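Local coordinates for Pdx2 protein (Plasmodium falciparum, PDB 2ABW), which hydrolyses glutamine to glutamate and ammonia, which is channelled to the active site of Pdx1 for the synthesis of pyridoxal 5'-phosphate, at residues 142-147 with 203-208. Residues are numbered along the deposited sequence; the frame is centred on the assembly and turned at random.
Sequences SAFKKD and TAFQQY
F144 carries its ring from the loop between strands 130-137 and 149-153 onto the start of helix 204-219. From CB, CG lies beside the backbone N, anti to the carbonyl carbon (chi1 -58°), which aims the far end of the ring at the helix. F144 CD1 lies 3.9 Å from A204 CB. CE1, next along the rim, stands over the centre of the F205 ring, 3.6 Å from F205 CE2, so the edge of F144 points at the face of F205 with the planes at 52°. At the tip, CZ touches both F205 and Y208, lying 3.5 Å from Y208 CG. F144 CE2 stands over one face of the Y208 ring, offset toward its rim, 3.4 Å from Y208 CD1; the planes of the F144 and Y208 rings meet obliquely at 39°. In this glutaminase of the PdxT/SNO family, the aromatic cluster joins the loop to the C-terminal helix, which follows the segment bearing H196 and E198 of the charge relay system. F205 also packs edge-to-face with F195, and the Y208 hydroxyl is hydrogen-bonded to E186. A143 lies with its CB over the centre of one F144 ring face and presses the same methyl against the helix backbone, 3.5 Å from A204 O. No direct hydrogen bond crosses the contact; instead, the extended Q207 chain brings OE1 alongside A143, where a water can bridge it to A143 O, 2.8 Å from the water oxygen. A second water sits by S142 O, reaching Q207 OE1 at best through a weak bond.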
loop_
_atom_site.group_PDB
_atom_site.type_symbol
_atom_site.label_atom_id
_atom_site.label_comp_id
_atom_site.label_asym_id
_atom_site.label_seq_id
_atom_site.Cartn_x
_atom_site.Cartn_y
_atom_site.Cartn_z
ATOM N N SER A 142 -18.665 -3.729 2.333
ATOM C CA SER A 142 -19.120 -3.222 3.605
ATOM C C SER A 142 -18.077 -2.580 4.504
ATOM O O SER A 142 -18.458 -1.963 5.528
ATOM C CB SER A 142 -19.815 -4.378 4.400
ATOM O OG SER A 142 -18.861 -5.313 4.725
ATOM N N ALA A 143 -16.826 -2.617 4.075
ATOM C CA ALA A 143 -15.750 -1.896 4.802
ATOM C C ALA A 143 -15.936 -0.452 4.683
ATOM O O ALA A 143 -15.439 0.274 5.509
ATOM C CB ALA A 143 -14.451 -2.289 4.253
ATOM N N PHE A 144 -16.683 0.034 3.667
ATOM C CA PHE A 144 -16.711 1.455 3.360
ATOM C C PHE A 144 -18.071 2.036 3.623
ATOM O O PHE A 144 -18.975 1.995 2.783
ATOM C CB PHE A 144 -16.272 1.695 1.916
ATOM C CG PHE A 144 -14.866 1.150 1.588
ATOM C CD1 PHE A 144 -13.762 1.556 2.319
ATOM C CD2 PHE A 144 -14.651 0.296 0.559
ATOM C CE1 PHE A 144 -12.462 1.112 1.998
ATOM C CE2 PHE A 144 -13.399 -0.111 0.245
ATOM C CZ PHE A 144 -12.277 0.291 0.958
ATOM N N LYS A 145 -18.251 2.560 4.785
ATOM C CA LYS A 145 -19.437 3.325 5.082
ATOM C C LYS A 145 -19.419 4.698 4.464
ATOM O O LYS A 145 -18.453 5.140 3.924
ATOM C CB LYS A 145 -19.514 3.559 6.610
ATOM C CG LYS A 145 -19.556 2.230 7.281
ATOM C CD LYS A 145 -19.302 2.279 8.752
ATOM C CE LYS A 145 -20.179 3.195 9.483
ATOM N NZ LYS A 145 -20.466 2.789 10.957
ATOM N N LYS A 146 -20.530 5.367 4.500
ATOM C CA LYS A 146 -20.553 6.668 3.907
ATOM C C LYS A 146 -19.642 7.661 4.673
ATOM O O LYS A 146 -19.421 7.553 5.854
ATOM C CB LYS A 146 -21.975 7.190 3.902
ATOM C CG LYS A 146 -22.521 7.407 5.226
ATOM C CD LYS A 146 -23.510 8.572 5.265
ATOM C CE LYS A 146 -23.818 8.965 6.693
ATOM N NZ LYS A 146 -23.690 10.433 6.911
ATOM N N ASP A 147 -19.155 8.654 3.946
ATOM C CA ASP A 147 -18.426 9.765 4.533
ATOM C C ASP A 147 -17.179 9.397 5.286
ATOM O O ASP A 147 -16.802 10.043 6.272
ATOM C CB ASP A 147 -19.304 10.729 5.277
ATOM C CG ASP A 147 -20.305 11.411 4.322
ATOM O OD1 ASP A 147 -19.894 11.971 3.273
ATOM O OD2 ASP A 147 -21.505 11.295 4.638
ATOM N N THR A 203 -11.023 2.102 10.590
ATOM C CA THR A 203 -10.194 0.982 10.124
ATOM C C THR A 203 -10.684 0.469 8.741
ATOM O O THR A 203 -10.476 -0.706 8.414
ATOM C CB THR A 203 -10.172 -0.199 11.121
ATOM O OG1 THR A 203 -11.508 -0.566 11.438
ATOM C CG2 THR A 203 -9.392 0.191 12.449
ATOM N N ALA A 204 -11.330 1.299 7.958
ATOM C CA ALA A 204 -12.060 0.813 6.737
ATOM C C ALA A 204 -11.087 0.153 5.791
ATOM O O ALA A 204 -11.386 -0.918 5.240
ATOM C CB ALA A 204 -12.716 1.985 6.044
ATOM N N PHE A 205 -9.941 0.783 5.486
ATOM C CA PHE A 205 -9.027 0.208 4.487
ATOM C C PHE A 205 -8.347 -1.075 4.992
ATOM O O PHE A 205 -7.999 -1.983 4.226
ATOM C CB PHE A 205 -8.053 1.243 3.961
ATOM C CG PHE A 205 -8.754 2.236 3.001
ATOM C CD1 PHE A 205 -9.426 3.313 3.514
ATOM C CD2 PHE A 205 -8.842 1.959 1.647
ATOM C CE1 PHE A 205 -10.125 4.168 2.662
ATOM C CE2 PHE A 205 -9.541 2.846 0.798
ATOM C CZ PHE A 205 -10.219 3.868 1.329
ATOM N N GLN A 206 -8.076 -1.086 6.300
ATOM C CA GLN A 206 -7.563 -2.296 6.905
ATOM C C GLN A 206 -8.550 -3.450 6.746
ATOM O O GLN A 206 -8.189 -4.603 6.388
ATOM C CB GLN A 206 -7.248 -2.099 8.410
ATOM C CG GLN A 206 -6.024 -1.208 8.621
ATOM C CD GLN A 206 -6.277 0.271 8.555
ATOM O OE1 GLN A 206 -7.418 0.667 8.473
ATOM N NE2 GLN A 206 -5.202 1.071 8.656
ATOM N N GLN A 207 -9.795 -3.195 6.995
ATOM C CA GLN A 207 -10.844 -4.198 6.841
ATOM C C GLN A 207 -10.937 -4.657 5.408
ATOM O O GLN A 207 -11.037 -5.867 5.142
ATOM C CB GLN A 207 -12.144 -3.627 7.332
ATOM C CG GLN A 207 -13.207 -4.747 7.288
ATOM C CD GLN A 207 -14.589 -4.285 7.744
ATOM O OE1 GLN A 207 -14.803 -3.107 8.116
ATOM N NE2 GLN A 207 -15.508 -5.181 7.695
ATOM N N TYR A 208 -10.906 -3.736 4.466
ATOM C CA TYR A 208 -10.966 -4.064 3.035
ATOM C C TYR A 208 -9.782 -4.929 2.636
ATOM O O TYR A 208 -9.906 -5.941 1.929
ATOM C CB TYR A 208 -10.927 -2.806 2.220
ATOM C CG TYR A 208 -11.106 -3.024 0.769
ATOM C CD1 TYR A 208 -12.358 -3.393 0.261
ATOM C CD2 TYR A 208 -10.106 -2.865 -0.113
ATOM C CE1 TYR A 208 -12.530 -3.580 -1.105
ATOM C CE2 TYR A 208 -10.292 -2.996 -1.462
ATOM C CZ TYR A 208 -11.497 -3.357 -1.958
ATOM O OH TYR A 208 -11.770 -3.545 -3.334
HETATM O O HOH W 1 -17.636 -1.316 8.072
HETATM O O HOH W 2 -15.265 0.069 8.316
#